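ABC transporter substrate-binding protein-branched chain amino acid transport (Streptococcus pneumoniae, PDB 4GNR) binds isoleucine and probably delivers branched-chain amino acids to an ABC transporter for uptake into the cell. Local coordinates at residues A31-D45 against S289-K301. Sequence-based numbering, arbitrary orientation. Where two conformers were deposited one is given.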
loop_
_atom_site.group_PDB
_atom_site.type_symbol
_atom_site.label_atom_id
_atom_site.label_comp_id
_atom_site.label_asym_id
_atom_site.label_seq_id
_atom_site.Cartn_x
_atom_site.Cartn_y
_atom_site.Cartn_z
ATOM N N ALA A 31 -7.190 9.160 5.705
ATOM C CA ALA A 31 -7.018 10.543 5.266
ATOM C C ALA A 31 -8.098 11.450 5.861
ATOM O O ALA A 31 -7.814 12.553 6.321
ATOM C CB ALA A 31 -7.015 10.602 3.741
ATOM N N GLN A 32 -9.340 10.985 5.825
ATOM C CA GLN A 32 -10.437 11.809 6.355
ATOM C C GLN A 32 -10.289 12.016 7.870
ATOM O O GLN A 32 -10.624 13.087 8.386
ATOM C CB GLN A 32 -11.796 11.202 6.016
ATOM C CG GLN A 32 -12.950 12.143 6.375
ATOM C CD GLN A 32 -12.982 13.401 5.518
ATOM O OE1 GLN A 32 -13.025 13.317 4.288
ATOM N NE2 GLN A 32 -13.017 14.563 6.155
ATOM N N LEU A 33 -9.814 10.984 8.584
ATOM C CA LEU A 33 -9.585 11.122 10.029
ATOM C C LEU A 33 -8.570 12.250 10.276
ATOM O O LEU A 33 -8.767 13.096 11.153
ATOM C CB LEU A 33 -9.097 9.811 10.617
ATOM C CG LEU A 33 -8.788 9.808 12.113
ATOM C CD1 LEU A 33 -10.038 10.125 12.926
ATOM C CD2 LEU A 33 -8.144 8.490 12.515
ATOM N N ALA A 34 -7.471 12.249 9.525
ATOM C CA ALA A 34 -6.465 13.298 9.670
ATOM C C ALA A 34 -7.084 14.677 9.388
ATOM O O ALA A 34 -6.845 15.629 10.138
ATOM C CB ALA A 34 -5.283 13.032 8.761
ATOM N N VAL A 35 -7.830 14.798 8.280
ATOM C CA VAL A 35 -8.459 16.084 7.956
ATOM C C VAL A 35 -9.362 16.552 9.102
ATOM O O VAL A 35 -9.339 17.706 9.510
ATOM C CB VAL A 35 -9.241 16.017 6.638
ATOM C CG1 VAL A 35 -10.088 17.256 6.479
ATOM C CG2 VAL A 35 -8.281 15.839 5.474
ATOM N N ASP A 36 -10.202 15.651 9.583
ATOM C CA ASP A 36 -11.140 16.007 10.662
ATOM C C ASP A 36 -10.409 16.536 11.880
ATOM O O ASP A 36 -10.832 17.522 12.504
ATOM C CB ASP A 36 -12.030 14.818 11.009
ATOM C CG ASP A 36 -13.029 14.468 9.902
ATOM O OD1 ASP A 36 -13.254 15.253 8.955
ATOM O OD2 ASP A 36 -13.639 13.405 10.065
ATOM N N GLU A 37 -9.344 15.859 12.262
ATOM C CA GLU A 37 -8.569 16.274 13.430
ATOM C C GLU A 37 -7.893 17.612 13.222
ATOM O O GLU A 37 -7.923 18.480 14.098
ATOM C CB GLU A 37 -7.548 15.209 13.794
ATOM C CG GLU A 37 -8.194 13.933 14.306
ATOM C CD GLU A 37 -7.184 12.835 14.598
ATOM O OE1 GLU A 37 -6.042 12.972 14.125
ATOM O OE2 GLU A 37 -7.556 11.814 15.228
ATOM N N ILE A 38 -7.270 17.792 12.060
ATOM C CA ILE A 38 -6.603 19.059 11.757
ATOM C C ILE A 38 -7.629 20.191 11.780
ATOM O O ILE A 38 -7.383 21.270 12.348
ATOM C CB ILE A 38 -5.875 18.967 10.404
ATOM C CG1 ILE A 38 -4.696 17.999 10.527
ATOM C CG2 ILE A 38 -5.412 20.365 9.959
ATOM C CD1 ILE A 38 -4.180 17.529 9.153
ATOM N N ASN A 39 -8.788 19.954 11.175
ATOM C CA ASN A 39 -9.853 20.971 11.159
ATOM C C ASN A 39 -10.345 21.329 12.547
ATOM O O ASN A 39 -10.550 22.505 12.864
ATOM C CB ASN A 39 -11.000 20.559 10.248
ATOM C CG ASN A 39 -10.698 20.846 8.787
ATOM O OD1 ASN A 39 -9.830 21.655 8.475
ATOM N ND2 ASN A 39 -11.463 20.238 7.894
ATOM N N ALA A 40 -10.507 20.319 13.389
ATOM C CA ALA A 40 -10.957 20.537 14.783
ATOM C C ALA A 40 -9.949 21.350 15.565
ATOM O O ALA A 40 -10.317 22.070 16.487
ATOM C CB ALA A 40 -11.201 19.232 15.471
ATOM N N ALA A 41 -8.680 21.218 15.210
ATOM C CA ALA A 41 -7.587 21.936 15.865
ATOM C C ALA A 41 -7.357 23.337 15.293
ATOM O O ALA A 41 -6.457 24.050 15.740
ATOM C CB ALA A 41 -6.316 21.114 15.822
ATOM N N GLY A 42 -8.165 23.750 14.326
ATOM C CA GLY A 42 -8.053 25.103 13.757
ATOM C C GLY A 42 -7.645 25.214 12.302
ATOM O O GLY A 42 -7.495 26.316 11.782
ATOM N N GLY A 43 -7.450 24.068 11.649
ATOM C CA GLY A 43 -7.065 24.081 10.242
ATOM C C GLY A 43 -5.598 24.378 9.994
ATOM O O GLY A 43 -4.757 24.138 10.845
ATOM N N ILE A 44 -5.278 24.914 8.833
ATOM C CA ILE A 44 -3.889 25.250 8.531
ATOM C C ILE A 44 -3.908 26.735 8.249
ATOM O O ILE A 44 -4.716 27.246 7.487
ATOM C CB ILE A 44 -3.301 24.419 7.423
ATOM C CG1 ILE A 44 -3.177 22.959 7.888
ATOM C CG2 ILE A 44 -1.914 24.931 7.057
ATOM C CD1 ILE A 44 -2.180 22.703 9.039
ATOM N N ASP A 45 -3.016 27.414 8.933
ATOM C CA ASP A 45 -2.905 28.887 8.859
ATOM C C ASP A 45 -4.307 29.475 9.139
ATOM O O ASP A 45 -4.727 30.487 8.558
ATOM C CB ASP A 45 -2.371 29.403 7.516
ATOM C CG ASP A 45 -0.912 29.120 7.309
ATOM O OD1 ASP A 45 -0.156 29.029 8.308
ATOM O OD2 ASP A 45 -0.508 29.058 6.133
ATOM N N SER A 289 0.149 10.893 5.009
ATOM C CA SER A 289 0.203 11.697 3.789
ATOM C C SER A 289 -0.568 13.009 3.957
ATOM O O SER A 289 -0.105 14.061 3.491
ATOM C CB SER A 289 -0.289 10.939 2.574
ATOM O OG SER A 289 0.645 9.994 2.067
ATOM N N VAL A 290 -1.742 12.956 4.587
ATOM C CA VAL A 290 -2.489 14.200 4.825
ATOM C C VAL A 290 -1.684 15.152 5.709
ATOM O O VAL A 290 -1.618 16.343 5.437
ATOM C CB VAL A 290 -3.886 13.927 5.400
ATOM C CG1 VAL A 290 -4.519 15.215 5.918
ATOM C CG2 VAL A 290 -4.756 13.259 4.365
ATOM N N HIS A 291 -1.096 14.642 6.800
ATOM C CA HIS A 291 -0.284 15.510 7.656
ATOM C C HIS A 291 0.906 16.096 6.905
ATOM O O HIS A 291 1.271 17.257 7.135
ATOM C CB HIS A 291 0.159 14.775 8.923
ATOM C CG HIS A 291 -0.881 14.774 9.970
ATOM N ND1 HIS A 291 -1.059 15.876 10.772
ATOM C CD2 HIS A 291 -1.813 13.875 10.335
ATOM C CE1 HIS A 291 -2.050 15.655 11.609
ATOM N NE2 HIS A 291 -2.525 14.446 11.376
ATOM N N LEU A 292 1.545 15.313 6.050
ATOM C CA LEU A 292 2.668 15.819 5.258
ATOM C C LEU A 292 2.211 17.007 4.392
ATOM O O LEU A 292 2.903 18.036 4.299
ATOM C CB LEU A 292 3.236 14.705 4.365
ATOM C CG LEU A 292 4.116 13.693 5.113
ATOM C CD1 LEU A 292 4.248 12.400 4.352
ATOM C CD2 LEU A 292 5.496 14.303 5.384
ATOM N N VAL A 293 1.072 16.854 3.732
ATOM C CA VAL A 293 0.511 17.921 2.879
ATOM C C VAL A 293 0.109 19.132 3.725
ATOM O O VAL A 293 0.408 20.273 3.350
ATOM C CB VAL A 293 -0.660 17.403 2.051
ATOM C CG1 VAL A 293 -1.417 18.540 1.370
ATOM C CG2 VAL A 293 -0.173 16.364 1.022
ATOM N N ALA A 294 -0.589 18.901 4.843
ATOM C CA ALA A 294 -1.045 19.998 5.691
ATOM C C ALA A 294 0.142 20.797 6.224
ATOM O O ALA A 294 0.109 22.029 6.246
ATOM C CB ALA A 294 -1.906 19.456 6.805
ATOM N N ASN A 295 1.197 20.113 6.649
ATOM C CA ASN A 295 2.370 20.803 7.128
ATOM C C ASN A 295 2.999 21.627 5.994
ATOM O O ASN A 295 3.418 22.766 6.209
ATOM C CB ASN A 295 3.384 19.812 7.708
ATOM C CG ASN A 295 2.957 19.234 9.026
ATOM O OD1 ASN A 295 2.004 19.683 9.664
ATOM N ND2 ASN A 295 3.660 18.210 9.438
ATOM N N ALA A 296 3.084 21.034 4.806
ATOM C CA ALA A 296 3.656 21.704 3.633
ATOM C C ALA A 296 2.838 22.916 3.195
ATOM O O ALA A 296 3.364 23.836 2.586
ATOM C CB ALA A 296 3.819 20.717 2.497
ATOM N N ALA A 297 1.554 22.900 3.500
ATOM C CA ALA A 297 0.647 24.000 3.154
ATOM C C ALA A 297 0.810 25.225 4.065
ATOM O O ALA A 297 0.353 26.308 3.721
ATOM C CB ALA A 297 -0.780 23.542 3.139
ATOM N N LYS A 298 1.424 25.037 5.227
ATOM C CA LYS A 298 1.630 26.164 6.142
ATOM C C LYS A 298 2.553 27.197 5.464
ATOM O O LYS A 298 3.683 26.899 5.082
ATOM C CB LYS A 298 2.184 25.697 7.482
ATOM C CG LYS A 298 2.331 26.815 8.484
ATOM C CD LYS A 298 2.895 26.331 9.809
ATOM C CE LYS A 298 3.058 27.475 10.802
ATOM N NZ LYS A 298 3.606 27.008 12.102
ATOM N N GLY A 299 2.036 28.415 5.319
ATOM C CA GLY A 299 2.747 29.508 4.665
ATOM C C GLY A 299 2.828 29.388 3.146
ATOM O O GLY A 299 3.433 30.226 2.504
ATOM N N ALA A 300 2.190 28.385 2.554
ATOM C CA ALA A 300 2.263 28.193 1.103
ATOM C C ALA A 300 1.307 29.120 0.386
ATOM O O ALA A 300 0.111 29.152 0.667
ATOM C CB ALA A 300 1.944 26.759 0.730
ATOM N N LYS A 301 1.838 29.920 -0.520
ATOM C CA LYS A 301 1.013 30.885 -1.260
ATOM C C LYS A 301 0.193 30.277 -2.371
ATOM O O LYS A 301 -0.807 30.841 -2.801
ATOM C CB LYS A 301 1.906 31.975 -1.884
ATOM C CG LYS A 301 2.465 32.988 -0.890
ATOM C CD LYS A 301 3.273 34.118 -1.520
ATOM C CE LYS A 301 4.494 33.649 -2.264
ATOM N NZ LYS A 301 5.293 34.800 -2.795
HETATM O O HOH W 1 -4.137 14.825 13.649
#
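Val-290 is the knob of a knobs-into-holes contact, its side chain set among Ala-31, Ala-34, Val-35 and Ile-38 where helices 31-40 and 289-297 approach to 9.1 Å, 40° apart in direction. Its CG2 lies 3.5 Å from Ala-31 CB, while CG1, anti to the backbone N (chi1 168°), meets Ala-34 CB and Val-35 CG2. One turn on, Ile-38 CD1 rests on Ala-294 CB at 3.8 Å. The same methyl makes a CH-pi contact over one face of the His-291 ring, 4.0 Å from the centroid. Beyond the Schellman motif at Gly-42, Ile-44 points toward the C-terminal turn of helix 289-297, one of its two conformers lying against Ala-294 CB and O and Lys-298 N.

Polar links flank this apolar seam. A water in the imidazole plane lies 2.8 Å from His-291 NE2 and donates to Glu-37 OE1 at 2.7 Å; Tyr-287 also bonds that oxygen. Asp-45 OD2 takes the amide of Gly-299, in the type II turn from Ala-297 to Ala-300, on its syn lone pair, 2.7 Å from N and nearly straight (172°).

This is structural packing: helices 21-40 and 281-297 lie on the five-stranded parallel sheet (Ala-31 on Phe-12, Val-293 on Ile-10), with the Ala-31 side chain about 13 Å from the bound isoleucine. Small and branched residues set the helix spacing, the water bridge helps to orient the imidazole, and the carboxylate pins the turn.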